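Local coordinates for regulatory protein of LacI family (Chloroflexus aggregans, PDB 3BBL), which probably regulates transcription as a member of the LacI family, its periplasmic-binding-protein-like region being likely to sense a small effector, at residues Ser10-Glu15 and Leu70-Tyr75; Gln25-Met30 and Tyr39-Phe44; Arg32-Val37 and Lys249-Leu254; Gly109-Arg114 and Leu269-Leu274; Leu131-Pro134 and Arg138-Asn141. All coordinates share one frame; numbering follows the deposited sequence.

Interactions 2 and 3 share helix 23-36 and lie on the same flank of the first lobe, their centres about 9 Å apart: interaction 2 is buried and wholly apolar, while interaction 3 is apolar inside and acidic at its exposed margin. Interaction 1 joins two loops that follow strands, and interaction 5 a strand end to the helix after it; both rely on bridging waters and are partly buried or superficial, meeting through Tyr75 with Asn141 and Ile73 with Arg138. Interaction 4 is a buried proline-to-glycine contact at the break of strand 267-275, its nearest atoms about 5 Å from interactions 3 and 5. Interactions 1 and 2 also reach the second subunit and touch the same ethanediol.

Interaction 1 of 5, residues Ser10-Glu15 and Leu70-Tyr75; sequences SWTQTE and LSSINY. With EDO (1,2-ethanediol), chain B.
Ser10 and Thr12 meet Ser71 and Ser72 in a largely water-bridged contact between two loops that leave neighbouring parallel strands, 6-9 and 67-70, at their carboxyl ends. The fold is the two-lobed periplasmic-binding-protein fold of LacI-family regulators; in relatives, loops at these strand ends border the effector cleft. The two backbones have parted here, with Trp11 CA 6.4 Å from Ser71 CA, and water fills the role of direct pairing. One water donates to Ser10 O at 2.6 Å and accepts from Ser71 N at 2.8 Å, carrying the link between the strands one step further. A second accepts from Thr12 N and is also bonded to the hydroxyls of Ser71 and Ser72, standing 2.6 Å from Ser71 OG. The Ser71 hydroxyl sits between its own backbone N and carbonyl carbon (chi1 58°), where it reaches this water as well as Tyr9 OH. The Trp11 indole leads away from 70-75 toward helix 23-36 and the dimer interface, where NE1 is bonded to Ser28 OG of the second subunit. Over the middle of one indole face, C2 of an ethanediol, probably from the crystallisation liquor, lies 3.4 Å above the ring plane, while Trp11 N donates to O2 of the same molecule with an N-H...O angle of 165°. With an alanine here, Ser28 of the second subunit would probably be left without its indole mate and the diol without the flat surface beneath it. Thr12 spends OG1 on Glu48, and its methyl CG2 comes to 3.2 Å from Ser72 OG.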
# COMPACT_ATOMS: atom_id res chain seq x y z
N SER A 10 -15.56 -6.41 -0.89
CA SER A 10 -14.86 -6.73 0.34
C SER A 10 -13.48 -7.27 -0.03
O SER A 10 -13.30 -7.84 -1.10
CB SER A 10 -15.63 -7.78 1.15
OG SER A 10 -15.64 -9.03 0.49
N TRP A 11 -12.51 -7.09 0.86
CA TRP A 11 -11.17 -7.58 0.58
C TRP A 11 -10.58 -8.28 1.79
O TRP A 11 -10.90 -7.94 2.93
CB TRP A 11 -10.26 -6.43 0.14
CG TRP A 11 -10.17 -5.30 1.10
CD1 TRP A 11 -9.19 -5.09 2.04
CD2 TRP A 11 -11.06 -4.18 1.20
NE1 TRP A 11 -9.42 -3.91 2.71
CE2 TRP A 11 -10.55 -3.33 2.21
CE3 TRP A 11 -12.22 -3.81 0.52
CZ2 TRP A 11 -11.18 -2.13 2.57
CZ3 TRP A 11 -12.85 -2.62 0.88
CH2 TRP A 11 -12.33 -1.79 1.88
N THR A 12 -9.74 -9.28 1.52
CA THR A 12 -9.11 -10.04 2.58
C THR A 12 -8.14 -9.15 3.35
O THR A 12 -7.59 -8.20 2.81
CB THR A 12 -8.35 -11.25 2.01
OG1 THR A 12 -7.89 -12.07 3.08
CG2 THR A 12 -7.18 -10.80 1.17
N GLN A 13 -7.96 -9.47 4.63
CA GLN A 13 -7.08 -8.69 5.49
C GLN A 13 -5.64 -8.79 5.02
O GLN A 13 -5.09 -9.88 4.88
CB GLN A 13 -7.19 -9.21 6.92
CG GLN A 13 -6.46 -8.36 7.93
CD GLN A 13 -6.33 -9.06 9.27
OE1 GLN A 13 -7.32 -9.54 9.84
NE2 GLN A 13 -5.11 -9.12 9.79
N THR A 14 -5.02 -7.64 4.78
CA THR A 14 -3.63 -7.61 4.33
C THR A 14 -2.71 -8.05 5.47
O THR A 14 -2.74 -7.48 6.55
CB THR A 14 -3.19 -6.20 3.90
OG1 THR A 14 -4.14 -5.67 2.96
CG2 THR A 14 -1.82 -6.25 3.25
N GLU A 15 -1.90 -9.07 5.21
CA GLU A 15 -0.97 -9.56 6.22
C GLU A 15 -0.00 -8.46 6.62
O GLU A 15 0.43 -7.67 5.79
CB GLU A 15 -0.17 -10.76 5.71
CG GLU A 15 -0.16 -10.95 4.21
CD GLU A 15 -1.48 -11.51 3.70
OE1 GLU A 15 -1.94 -12.53 4.27
OE2 GLU A 15 -2.04 -10.93 2.74
N LEU A 70 -15.97 -9.73 -6.37
CA LEU A 70 -15.25 -10.59 -5.44
C LEU A 70 -13.77 -10.63 -5.79
O LEU A 70 -13.41 -10.61 -6.96
CB LEU A 70 -15.80 -12.03 -5.50
CG LEU A 70 -17.31 -12.28 -5.47
CD1 LEU A 70 -17.57 -13.75 -5.78
CD2 LEU A 70 -17.89 -11.90 -4.11
N SER A 71 -12.91 -10.68 -4.77
CA SER A 71 -11.47 -10.78 -4.97
C SER A 71 -10.95 -11.90 -4.07
O SER A 71 -11.70 -12.38 -3.22
CB SER A 71 -10.77 -9.45 -4.66
OG SER A 71 -11.02 -9.02 -3.34
N SER A 72 -9.70 -12.31 -4.25
CA SER A 72 -9.12 -13.41 -3.47
C SER A 72 -9.91 -14.68 -3.77
O SER A 72 -10.39 -15.35 -2.86
CB SER A 72 -9.17 -13.14 -1.96
OG SER A 72 -8.19 -12.20 -1.57
N ILE A 73 -10.04 -14.99 -5.05
CA ILE A 73 -10.80 -16.17 -5.45
C ILE A 73 -10.01 -17.46 -5.35
O ILE A 73 -8.96 -17.60 -5.97
CB ILE A 73 -11.30 -16.05 -6.90
CG1 ILE A 73 -11.88 -14.65 -7.15
CG2 ILE A 73 -12.33 -17.14 -7.18
CD1 ILE A 73 -13.10 -14.32 -6.31
N ASN A 74 -10.51 -18.40 -4.56
CA ASN A 74 -9.87 -19.70 -4.40
C ASN A 74 -10.60 -20.72 -5.26
O ASN A 74 -11.61 -20.39 -5.88
CB ASN A 74 -9.90 -20.15 -2.94
CG ASN A 74 -8.93 -19.38 -2.08
OD1 ASN A 74 -7.76 -19.21 -2.43
ND2 ASN A 74 -9.41 -18.90 -0.93
N TYR A 75 -10.10 -21.94 -5.31
CA TYR A 75 -10.77 -22.99 -6.08
C TYR A 75 -12.08 -23.28 -5.36
O TYR A 75 -12.13 -23.23 -4.13
CB TYR A 75 -9.92 -24.27 -6.13
CG TYR A 75 -8.69 -24.20 -6.99
CD1 TYR A 75 -7.42 -24.26 -6.43
CD2 TYR A 75 -8.79 -24.11 -8.38
CE1 TYR A 75 -6.27 -24.25 -7.23
CE2 TYR A 75 -7.66 -24.09 -9.19
CZ TYR A 75 -6.40 -24.17 -8.60
OH TYR A 75 -5.28 -24.17 -9.40
C1 EDO B . -12.86 -5.12 5.77
O1 EDO B . -12.85 -6.51 6.07
C2 EDO B . -12.90 -4.91 4.25
O2 EDO B . -13.39 -6.07 3.58
O HOH W 1 -13.93 -10.17 -2.16
O HOH W 2 -9.28 -9.45 -1.46

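Interaction 2 of 5, residues Gln25-Met30 and Tyr39-Phe44. With EDO (1,2-ethanediol), chain B.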
# COMPACT_ATOMS: atom_id res chain seq x y z
N GLN A 25 -5.14 0.74 -5.73
CA GLN A 25 -5.29 0.80 -7.18
C GLN A 25 -6.66 0.28 -7.62
O GLN A 25 -7.36 0.91 -8.42
CB GLN A 25 -4.22 -0.03 -7.88
CG GLN A 25 -2.81 0.49 -7.77
CD GLN A 25 -1.80 -0.42 -8.47
OE1 GLN A 25 -1.68 -1.60 -8.14
NE2 GLN A 25 -1.08 0.14 -9.44
N PHE A 26 -7.02 -0.88 -7.10
CA PHE A 26 -8.28 -1.54 -7.43
C PHE A 26 -9.53 -0.79 -6.98
O PHE A 26 -10.41 -0.50 -7.79
CB PHE A 26 -8.27 -2.95 -6.83
CG PHE A 26 -9.29 -3.86 -7.43
CD1 PHE A 26 -9.22 -4.22 -8.77
CD2 PHE A 26 -10.33 -4.37 -6.65
CE1 PHE A 26 -10.17 -5.08 -9.33
CE2 PHE A 26 -11.28 -5.22 -7.19
CZ PHE A 26 -11.20 -5.58 -8.55
N LEU A 27 -9.62 -0.49 -5.69
CA LEU A 27 -10.78 0.20 -5.15
C LEU A 27 -10.91 1.63 -5.66
O LEU A 27 -12.01 2.07 -6.02
CB LEU A 27 -10.76 0.18 -3.62
CG LEU A 27 -11.97 0.80 -2.92
CD1 LEU A 27 -13.27 0.12 -3.38
CD2 LEU A 27 -11.81 0.65 -1.42
N SER A 28 -9.81 2.37 -5.70
CA SER A 28 -9.86 3.75 -6.20
C SER A 28 -10.43 3.73 -7.61
O SER A 28 -11.32 4.51 -7.94
CB SER A 28 -8.47 4.38 -6.21
OG SER A 28 -7.99 4.58 -4.90
N SER A 29 -9.90 2.84 -8.43
CA SER A 29 -10.34 2.70 -9.80
C SER A 29 -11.83 2.36 -9.89
O SER A 29 -12.54 2.93 -10.71
CB SER A 29 -9.51 1.63 -10.51
OG SER A 29 -9.97 1.43 -11.83
N MSE A 30 -12.29 1.43 -9.06
CA MSE A 30 -13.70 1.06 -9.09
C MSE A 30 -14.58 2.23 -8.65
O MSE A 30 -15.59 2.53 -9.29
CB MSE A 30 -13.98 -0.17 -8.21
CG MSE A 30 -13.40 -1.43 -8.80
SE MSE A 30 -14.24 -3.11 -8.15
CE MSE A 30 -13.76 -2.89 -6.29
N TYR A 39 -22.83 5.02 -9.89
CA TYR A 39 -22.89 3.92 -8.94
C TYR A 39 -21.90 4.17 -7.81
O TYR A 39 -20.97 4.97 -7.96
CB TYR A 39 -22.55 2.58 -9.62
CG TYR A 39 -23.70 1.93 -10.36
CD1 TYR A 39 -24.10 2.37 -11.62
CD2 TYR A 39 -24.38 0.84 -9.80
CE1 TYR A 39 -25.14 1.74 -12.30
CE2 TYR A 39 -25.42 0.21 -10.48
CZ TYR A 39 -25.80 0.67 -11.73
OH TYR A 39 -26.83 0.04 -12.40
N PHE A 40 -22.13 3.53 -6.67
CA PHE A 40 -21.23 3.66 -5.53
C PHE A 40 -20.79 2.26 -5.17
O PHE A 40 -21.52 1.29 -5.40
CB PHE A 40 -21.93 4.26 -4.29
CG PHE A 40 -22.27 5.72 -4.41
CD1 PHE A 40 -23.44 6.12 -5.04
CD2 PHE A 40 -21.43 6.68 -3.87
CE1 PHE A 40 -23.77 7.47 -5.13
CE2 PHE A 40 -21.75 8.03 -3.96
CZ PHE A 40 -22.92 8.43 -4.59
N VAL A 41 -19.58 2.15 -4.62
CA VAL A 41 -19.07 0.86 -4.19
C VAL A 41 -19.34 0.83 -2.69
O VAL A 41 -19.03 1.78 -1.98
CB VAL A 41 -17.55 0.72 -4.42
CG1 VAL A 41 -17.06 -0.59 -3.82
CG2 VAL A 41 -17.25 0.79 -5.91
N LEU A 42 -19.95 -0.25 -2.22
CA LEU A 42 -20.24 -0.36 -0.81
C LEU A 42 -19.38 -1.43 -0.15
O LEU A 42 -19.62 -2.63 -0.32
CB LEU A 42 -21.72 -0.71 -0.61
CG LEU A 42 -22.17 -0.82 0.84
CD1 LEU A 42 -22.07 0.55 1.51
CD2 LEU A 42 -23.59 -1.34 0.90
N PRO A 43 -18.36 -1.01 0.60
CA PRO A 43 -17.48 -1.96 1.29
C PRO A 43 -18.20 -2.59 2.47
O PRO A 43 -18.98 -1.94 3.15
CB PRO A 43 -16.32 -1.09 1.76
CG PRO A 43 -16.34 0.07 0.82
CD PRO A 43 -17.81 0.35 0.67
N PHE A 44 -17.95 -3.87 2.70
CA PHE A 44 -18.53 -4.57 3.83
C PHE A 44 -17.42 -5.45 4.40
O PHE A 44 -16.50 -5.84 3.68
CB PHE A 44 -19.77 -5.39 3.40
CG PHE A 44 -19.49 -6.45 2.38
CD1 PHE A 44 -19.08 -7.72 2.76
CD2 PHE A 44 -19.68 -6.19 1.02
CE1 PHE A 44 -18.87 -8.73 1.81
CE2 PHE A 44 -19.47 -7.18 0.06
CZ PHE A 44 -19.07 -8.46 0.46
C1 EDO B . -12.86 -5.12 5.77
O1 EDO B . -12.85 -6.51 6.07
C2 EDO B . -12.90 -4.91 4.25
O2 EDO B . -13.39 -6.07 3.58
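Val41 reaches from strand 40-43 to the flank of helix 23-36 and meets Leu27 and Met30 there. The CA-CB bond of Val41 points at the helix; CB stands back, and the two methyls that fork from it make the closest contacts. CG1, anti to the backbone N (chi1 175°), extends to Leu27 CD1 at 3.9 Å, the two side chains crossing obliquely. CG2 goes the other way, anti to the carbonyl carbon, and rests on the first atoms of Met30, a selenomethionine in this crystal, 4.1 Å from Met30 CB and equally far from Met30 C. On the helix, Leu27 starts out alongside the strand, but its CG lies opposite the backbone N (chi1 -176°), which swings CD1 in toward the valine. Met30, its chain bent at chi3, also packs on Tyr9, while its CB touches Ile251 of helix 243-258 as well. The helix and strand belong to the first beta-alpha-beta unit of the lobe, strand 6-9 followed by helix 23-36 and strand 40-43, and Val41 joins its helix to its second strand. Strand 40-43 is outermost in its own chain, and the second subunit covers this region: its Leu27 packs on Leu27 and its Val41 on Pro43. Backbone polar groups pair away from this interface: Met30 N with Phe26 O (3.0 Å) along the helix, and Leu42 with Ile7 and Tyr9 of the neighbouring strand. The helix is therefore seated on the strand by methyl packing and burial, with shape and not hydrogen-bond direction fixing the fit.

Interaction 3 of 5, residues Arg32-Val37 and Lys249-Leu254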
# COMPACT_ATOMS: atom_id res chain seq x y z
N ARG A 32 -14.07 5.43 -8.85
CA ARG A 32 -14.14 6.47 -9.87
C ARG A 32 -14.94 6.04 -11.09
O ARG A 32 -15.63 6.85 -11.70
CB ARG A 32 -12.74 6.89 -10.29
CG ARG A 32 -11.97 7.56 -9.19
CD ARG A 32 -10.74 8.27 -9.71
NE ARG A 32 -10.53 9.49 -8.96
CZ ARG A 32 -11.26 10.59 -9.11
NH1 ARG A 32 -12.25 10.64 -9.99
NH2 ARG A 32 -11.04 11.64 -8.34
N GLU A 33 -14.83 4.77 -11.44
CA GLU A 33 -15.55 4.23 -12.58
C GLU A 33 -17.04 4.13 -12.28
O GLU A 33 -17.87 4.49 -13.11
CB GLU A 33 -15.01 2.85 -12.94
CG GLU A 33 -13.81 2.89 -13.86
CD GLU A 33 -14.14 3.58 -15.17
OE1 GLU A 33 -15.13 3.16 -15.83
OE2 GLU A 33 -13.41 4.52 -15.54
N ALA A 34 -17.36 3.62 -11.10
CA ALA A 34 -18.75 3.49 -10.68
C ALA A 34 -19.36 4.89 -10.67
O ALA A 34 -20.42 5.13 -11.26
CB ALA A 34 -18.82 2.87 -9.30
N GLY A 35 -18.68 5.81 -10.00
CA GLY A 35 -19.15 7.18 -9.92
C GLY A 35 -19.51 7.79 -11.26
O GLY A 35 -20.51 8.49 -11.39
N ALA A 36 -18.69 7.52 -12.27
CA ALA A 36 -18.93 8.06 -13.61
C ALA A 36 -20.27 7.60 -14.18
O ALA A 36 -20.88 8.31 -14.98
CB ALA A 36 -17.80 7.67 -14.55
N VAL A 37 -20.73 6.42 -13.78
CA VAL A 37 -22.02 5.92 -14.26
C VAL A 37 -23.04 5.92 -13.12
O VAL A 37 -23.97 5.12 -13.11
CB VAL A 37 -21.89 4.49 -14.84
CG1 VAL A 37 -21.04 4.51 -16.09
CG2 VAL A 37 -21.29 3.55 -13.80
N LYS A 249 -12.78 -2.61 -15.45
CA LYS A 249 -13.46 -3.66 -16.19
C LYS A 249 -14.48 -4.41 -15.34
O LYS A 249 -15.51 -4.85 -15.83
CB LYS A 249 -12.45 -4.65 -16.77
CG LYS A 249 -11.66 -4.14 -17.97
CD LYS A 249 -12.59 -3.81 -19.14
CE LYS A 249 -11.85 -3.78 -20.47
NZ LYS A 249 -10.71 -2.81 -20.49
N CYS A 250 -14.19 -4.57 -14.05
CA CYS A 250 -15.11 -5.26 -13.18
C CYS A 250 -16.41 -4.47 -13.06
O CYS A 250 -17.49 -5.00 -13.31
CB CYS A 250 -14.51 -5.46 -11.78
SG CYS A 250 -13.36 -6.83 -11.66
N ILE A 251 -16.28 -3.21 -12.69
CA ILE A 251 -17.45 -2.34 -12.54
C ILE A 251 -18.23 -2.29 -13.85
O ILE A 251 -19.44 -2.46 -13.87
CB ILE A 251 -17.01 -0.91 -12.16
CG1 ILE A 251 -16.43 -0.90 -10.74
CG2 ILE A 251 -18.19 0.05 -12.25
CD1 ILE A 251 -17.42 -1.30 -9.66
N GLU A 252 -17.51 -2.06 -14.93
CA GLU A 252 -18.08 -1.97 -16.26
C GLU A 252 -18.87 -3.20 -16.67
O GLU A 252 -19.92 -3.10 -17.30
CB GLU A 252 -16.95 -1.72 -17.25
CG GLU A 252 -17.37 -1.30 -18.62
CD GLU A 252 -16.17 -0.86 -19.44
OE1 GLU A 252 -15.49 0.11 -19.03
OE2 GLU A 252 -15.92 -1.49 -20.49
N LEU A 253 -18.36 -4.37 -16.31
CA LEU A 253 -19.03 -5.63 -16.66
C LEU A 253 -20.21 -5.91 -15.75
O LEU A 253 -21.24 -6.41 -16.20
CB LEU A 253 -18.02 -6.78 -16.59
CG LEU A 253 -18.54 -8.19 -16.89
CD1 LEU A 253 -19.15 -8.23 -18.28
CD2 LEU A 253 -17.39 -9.19 -16.79
N LEU A 254 -20.07 -5.60 -14.47
CA LEU A 254 -21.13 -5.85 -13.51
C LEU A 254 -22.30 -4.89 -13.73
O LEU A 254 -23.46 -5.28 -13.61
CB LEU A 254 -20.61 -5.70 -12.08
CG LEU A 254 -21.64 -5.97 -10.98
CD1 LEU A 254 -22.20 -7.38 -11.15
CD2 LEU A 254 -21.00 -5.81 -9.62
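Glu33 is where segment 32-37, the end of helix 23-36 and the residue after it, first meets Ile251 and Glu252 of helix 243-258. Its backbone C lies 4.2 Å from Ile251 CG2, with CB nearly as close. Beyond CB the chain folds back (chi2 -60°) and brings OE1 to 4.4 Å from Glu252 OE1, a pair of like charges. Their proximity may raise the proton affinity of one of them a little; Glu252 OE1 has a weak, long ion pair with Arg248 as partial compensation. Ala34 follows and makes the closest approach: Ile251 CG2 settles 3.8 Å from Ala34 CA and as near to Ala34 N, with Ala34 CB at 4.1 Å. This methyl, opposite the isoleucine's backbone N, is the branch directed at helix 23-36, while CG1 faces Met30. The small alanine admits it almost to the backbone. Ala34 O then accepts from Val37 N at 2.8 Å as the helix runs out. The axes of the short helical segments 32-36 and 249-254 come within 9.2 Å at an angle of 34°. Both helices cover one face of the first lobe's sheet, where Ile251 also touches Ile7 and Cys250 touches Val91. Helix 243-258 returns to this lobe after most of the second has been built, a topology characteristic of the two-lobed type I periplasmic-binding-protein fold.

Interaction 4 of 5, residues Gly109-Arg114 and Leu269-Leu274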
# COMPACT_ATOMS: atom_id res chain seq x y z
N GLY A 109 -1.74 -14.50 -15.26
CA GLY A 109 -0.54 -14.78 -14.49
C GLY A 109 0.47 -15.61 -15.26
O GLY A 109 1.66 -15.29 -15.30
N THR A 110 -0.01 -16.68 -15.88
CA THR A 110 0.85 -17.56 -16.66
C THR A 110 1.70 -16.79 -17.67
O THR A 110 2.92 -16.98 -17.74
CB THR A 110 -0.01 -18.61 -17.41
OG1 THR A 110 -0.69 -19.42 -16.45
CG2 THR A 110 0.85 -19.52 -18.30
N ALA A 111 1.06 -15.91 -18.44
CA ALA A 111 1.77 -15.13 -19.44
C ALA A 111 2.84 -14.23 -18.79
O ALA A 111 3.88 -13.95 -19.39
CB ALA A 111 0.79 -14.28 -20.23
N GLY A 112 2.56 -13.79 -17.57
CA GLY A 112 3.49 -12.94 -16.86
C GLY A 112 4.81 -13.62 -16.56
O GLY A 112 5.87 -13.10 -16.90
N THR A 113 4.75 -14.77 -15.92
CA THR A 113 5.96 -15.52 -15.58
C THR A 113 6.64 -16.07 -16.83
O THR A 113 7.86 -16.09 -16.92
CB THR A 113 5.64 -16.67 -14.63
OG1 THR A 113 4.58 -17.46 -15.19
CG2 THR A 113 5.19 -16.15 -13.30
N ARG A 114 5.86 -16.52 -17.81
CA ARG A 114 6.45 -17.05 -19.03
C ARG A 114 7.36 -15.98 -19.65
O ARG A 114 8.51 -16.24 -20.02
CB ARG A 114 5.37 -17.45 -20.03
CG ARG A 114 5.92 -17.98 -21.36
CD ARG A 114 4.82 -18.56 -22.24
NE ARG A 114 3.81 -17.56 -22.57
CZ ARG A 114 2.51 -17.67 -22.31
NH1 ARG A 114 2.02 -18.75 -21.69
NH2 ARG A 114 1.69 -16.68 -22.63
N LEU A 269 -9.84 -11.30 -19.81
CA LEU A 269 -8.48 -11.65 -19.42
C LEU A 269 -7.51 -10.57 -19.84
O LEU A 269 -7.33 -10.32 -21.03
CB LEU A 269 -8.07 -12.98 -20.06
CG LEU A 269 -6.67 -13.49 -19.71
CD1 LEU A 269 -6.58 -13.79 -18.23
CD2 LEU A 269 -6.36 -14.73 -20.53
N LEU A 270 -6.89 -9.92 -18.86
CA LEU A 270 -5.94 -8.86 -19.13
C LEU A 270 -4.50 -9.38 -19.06
O LEU A 270 -4.19 -10.28 -18.29
CB LEU A 270 -6.13 -7.73 -18.11
CG LEU A 270 -7.53 -7.14 -18.03
CD1 LEU A 270 -7.57 -6.07 -16.96
CD2 LEU A 270 -7.94 -6.56 -19.37
N GLN A 271 -3.62 -8.78 -19.86
CA GLN A 271 -2.23 -9.18 -19.89
C GLN A 271 -1.34 -8.31 -19.00
O GLN A 271 -1.50 -7.09 -18.94
CB GLN A 271 -1.69 -9.12 -21.32
CG GLN A 271 -2.35 -10.10 -22.27
CD GLN A 271 -2.28 -11.53 -21.77
OE1 GLN A 271 -3.31 -12.16 -21.51
NE2 GLN A 271 -1.06 -12.05 -21.62
N PRO A 272 -0.39 -8.94 -18.28
CA PRO A 272 0.50 -8.16 -17.42
C PRO A 272 1.69 -7.68 -18.26
O PRO A 272 1.82 -8.04 -19.43
CB PRO A 272 0.91 -9.17 -16.36
CG PRO A 272 0.98 -10.45 -17.15
CD PRO A 272 -0.27 -10.38 -18.00
N SER A 273 2.55 -6.86 -17.67
CA SER A 273 3.71 -6.34 -18.37
C SER A 273 4.97 -6.63 -17.57
O SER A 273 4.97 -6.50 -16.35
CB SER A 273 3.61 -4.83 -18.57
OG SER A 273 2.64 -4.52 -19.55
N LEU A 274 6.04 -7.02 -18.25
CA LEU A 274 7.30 -7.29 -17.58
C LEU A 274 8.03 -5.96 -17.47
O LEU A 274 8.15 -5.24 -18.45
CB LEU A 274 8.13 -8.28 -18.39
CG LEU A 274 9.54 -8.57 -17.85
CD1 LEU A 274 9.46 -9.17 -16.45
CD2 LEU A 274 10.26 -9.52 -18.79
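Pro272 presses its ring on Gly112, and this is the tight half of the contact between helix 109-123 and strand 267-275. Pro272 CG lies 3.5 Å from Gly112 CA and 3.7 Å from Gly112 N, poised over bare backbone where the helix has no side chain. The approach brings the CA atoms of Gly112 and Pro272 to 5.7 Å. A beta carbon built on Gly112 would fall 3.2 Å from Pro272 CG, closer than carbon atoms normally pack, so the fit depends on the missing side chain. The outer, solvent-facing half belongs to Ala111 and the exposed Gln271. Ala111 CB points to the strand and Gln271 bends at chi2 (-54°) so that its amide comes round to it, but the orientation of that amide is uncertain. On the helix itself, the guanidinium of Arg114 lays one face over Ala111 CA, 3.5 Å above the plane and toward the rim, while NH1 forms a salt bridge with Glu149. The strand is interrupted at Gln271-Pro272: through backbone hydrogen bonds Leu270 pairs with Asp106 and Asp108 before the break, and Ser273 with Arg240 after it. This strand passes between the two lobes, consistent with the hinge crossovers of the family. Proline has no N-H to offer a neighbouring strand, and Gly112 offers only backbone; what joins helix and strand at the tight spot is therefore close van der Waals contact.

Interaction 5 of 5, residues Leu131-Pro134 and Arg138-Asn141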
# COMPACT_ATOMS: atom_id res chain seq x y z
N LEU A 131 10.63 -19.37 -6.69
CA LEU A 131 10.09 -19.41 -5.35
C LEU A 131 8.58 -19.35 -5.57
O LEU A 131 8.01 -18.30 -5.84
CB LEU A 131 10.59 -18.20 -4.56
CG LEU A 131 12.12 -18.08 -4.55
CD1 LEU A 131 12.55 -16.99 -3.58
CD2 LEU A 131 12.75 -19.41 -4.17
N ALA A 132 7.94 -20.51 -5.47
CA ALA A 132 6.51 -20.62 -5.72
C ALA A 132 5.66 -20.81 -4.46
O ALA A 132 6.17 -20.85 -3.34
CB ALA A 132 6.26 -21.77 -6.69
N TRP A 133 4.36 -20.94 -4.67
CA TRP A 133 3.40 -21.10 -3.58
C TRP A 133 2.86 -22.53 -3.49
O TRP A 133 3.12 -23.35 -4.37
CB TRP A 133 2.24 -20.12 -3.76
CG TRP A 133 2.64 -18.68 -3.71
CD1 TRP A 133 3.78 -18.17 -3.17
CD2 TRP A 133 1.88 -17.56 -4.18
NE1 TRP A 133 3.78 -16.80 -3.27
CE2 TRP A 133 2.63 -16.40 -3.89
CE3 TRP A 133 0.64 -17.43 -4.82
CZ2 TRP A 133 2.17 -15.11 -4.21
CZ3 TRP A 133 0.19 -16.15 -5.14
CH2 TRP A 133 0.96 -15.01 -4.84
N PRO A 134 2.09 -22.83 -2.44
CA PRO A 134 1.51 -24.17 -2.26
C PRO A 134 0.62 -24.58 -3.43
O PRO A 134 0.15 -23.73 -4.18
CB PRO A 134 0.73 -24.03 -0.96
CG PRO A 134 1.52 -23.03 -0.20
CD PRO A 134 1.82 -22.00 -1.25
N ARG A 138 -4.64 -21.23 -6.56
CA ARG A 138 -5.03 -21.08 -7.96
C ARG A 138 -4.10 -20.11 -8.67
O ARG A 138 -3.58 -20.41 -9.74
CB ARG A 138 -6.49 -20.60 -8.04
CG ARG A 138 -7.08 -20.57 -9.44
CD ARG A 138 -7.07 -19.17 -10.02
NE ARG A 138 -7.61 -18.19 -9.08
CZ ARG A 138 -7.63 -16.88 -9.30
NH1 ARG A 138 -7.14 -16.38 -10.42
NH2 ARG A 138 -8.13 -16.06 -8.38
N VAL A 139 -3.89 -18.94 -8.07
CA VAL A 139 -3.00 -17.94 -8.66
C VAL A 139 -1.58 -18.49 -8.74
O VAL A 139 -0.88 -18.28 -9.73
CB VAL A 139 -2.99 -16.65 -7.83
CG1 VAL A 139 -2.12 -15.60 -8.51
CG2 VAL A 139 -4.40 -16.15 -7.66
N GLY A 140 -1.16 -19.18 -7.68
CA GLY A 140 0.17 -19.75 -7.64
C GLY A 140 0.41 -20.72 -8.78
O GLY A 140 1.46 -20.69 -9.42
N ASN A 141 -0.56 -21.58 -9.05
CA ASN A 141 -0.42 -22.54 -10.13
C ASN A 141 -0.38 -21.85 -11.48
O ASN A 141 0.34 -22.27 -12.37
CB ASN A 141 -1.56 -23.55 -10.10
CG ASN A 141 -1.57 -24.36 -8.84
OD1 ASN A 141 -0.52 -24.65 -8.26
ND2 ASN A 141 -2.76 -24.75 -8.39
O HOH W 3 3.18 -21.65 -7.19
O HOH W 4 0.78 -23.21 -6.56
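Trp133 N donates to a water at 2.9 Å, and that water gives a weak bond, 3.0 Å long, to Gly140 O, linking the end of strand 128-132 to helix 138-153. A second water joins Pro134 O to Asn141 OD1, 2.6 Å from the amide oxygen, though more acceptors surround it than it has protons. Asn141 ND2 turns elsewhere, to Tyr75 OH and Glu135 O. Beside the water bridges, the indole of Trp133 supplies the apolar part. Its CG lies opposite the carbonyl carbon, and chi1 -63° together with chi2 -20° brings the six-membered ring against the first turn of the helix: CE3 is 3.7 Å from Gly140 CA and CZ3 4.1 Å from Val139 CG1, both approached obliquely. This is the strand-to-helix turn of a beta-alpha-beta unit completed by strand 163-165, whose Arg165 bonds Trp133 O. Were an alanine to stand in place of Trp133, Gly140 CA and Val139 CG1 would probably lose their apolar cover, and a gap would be likely to open between this helix and Met199. The other methyl of Val139, CG2, sits 3.7 Å above the centre of the Arg138 guanidinium, which forms a salt bridge with Asp106.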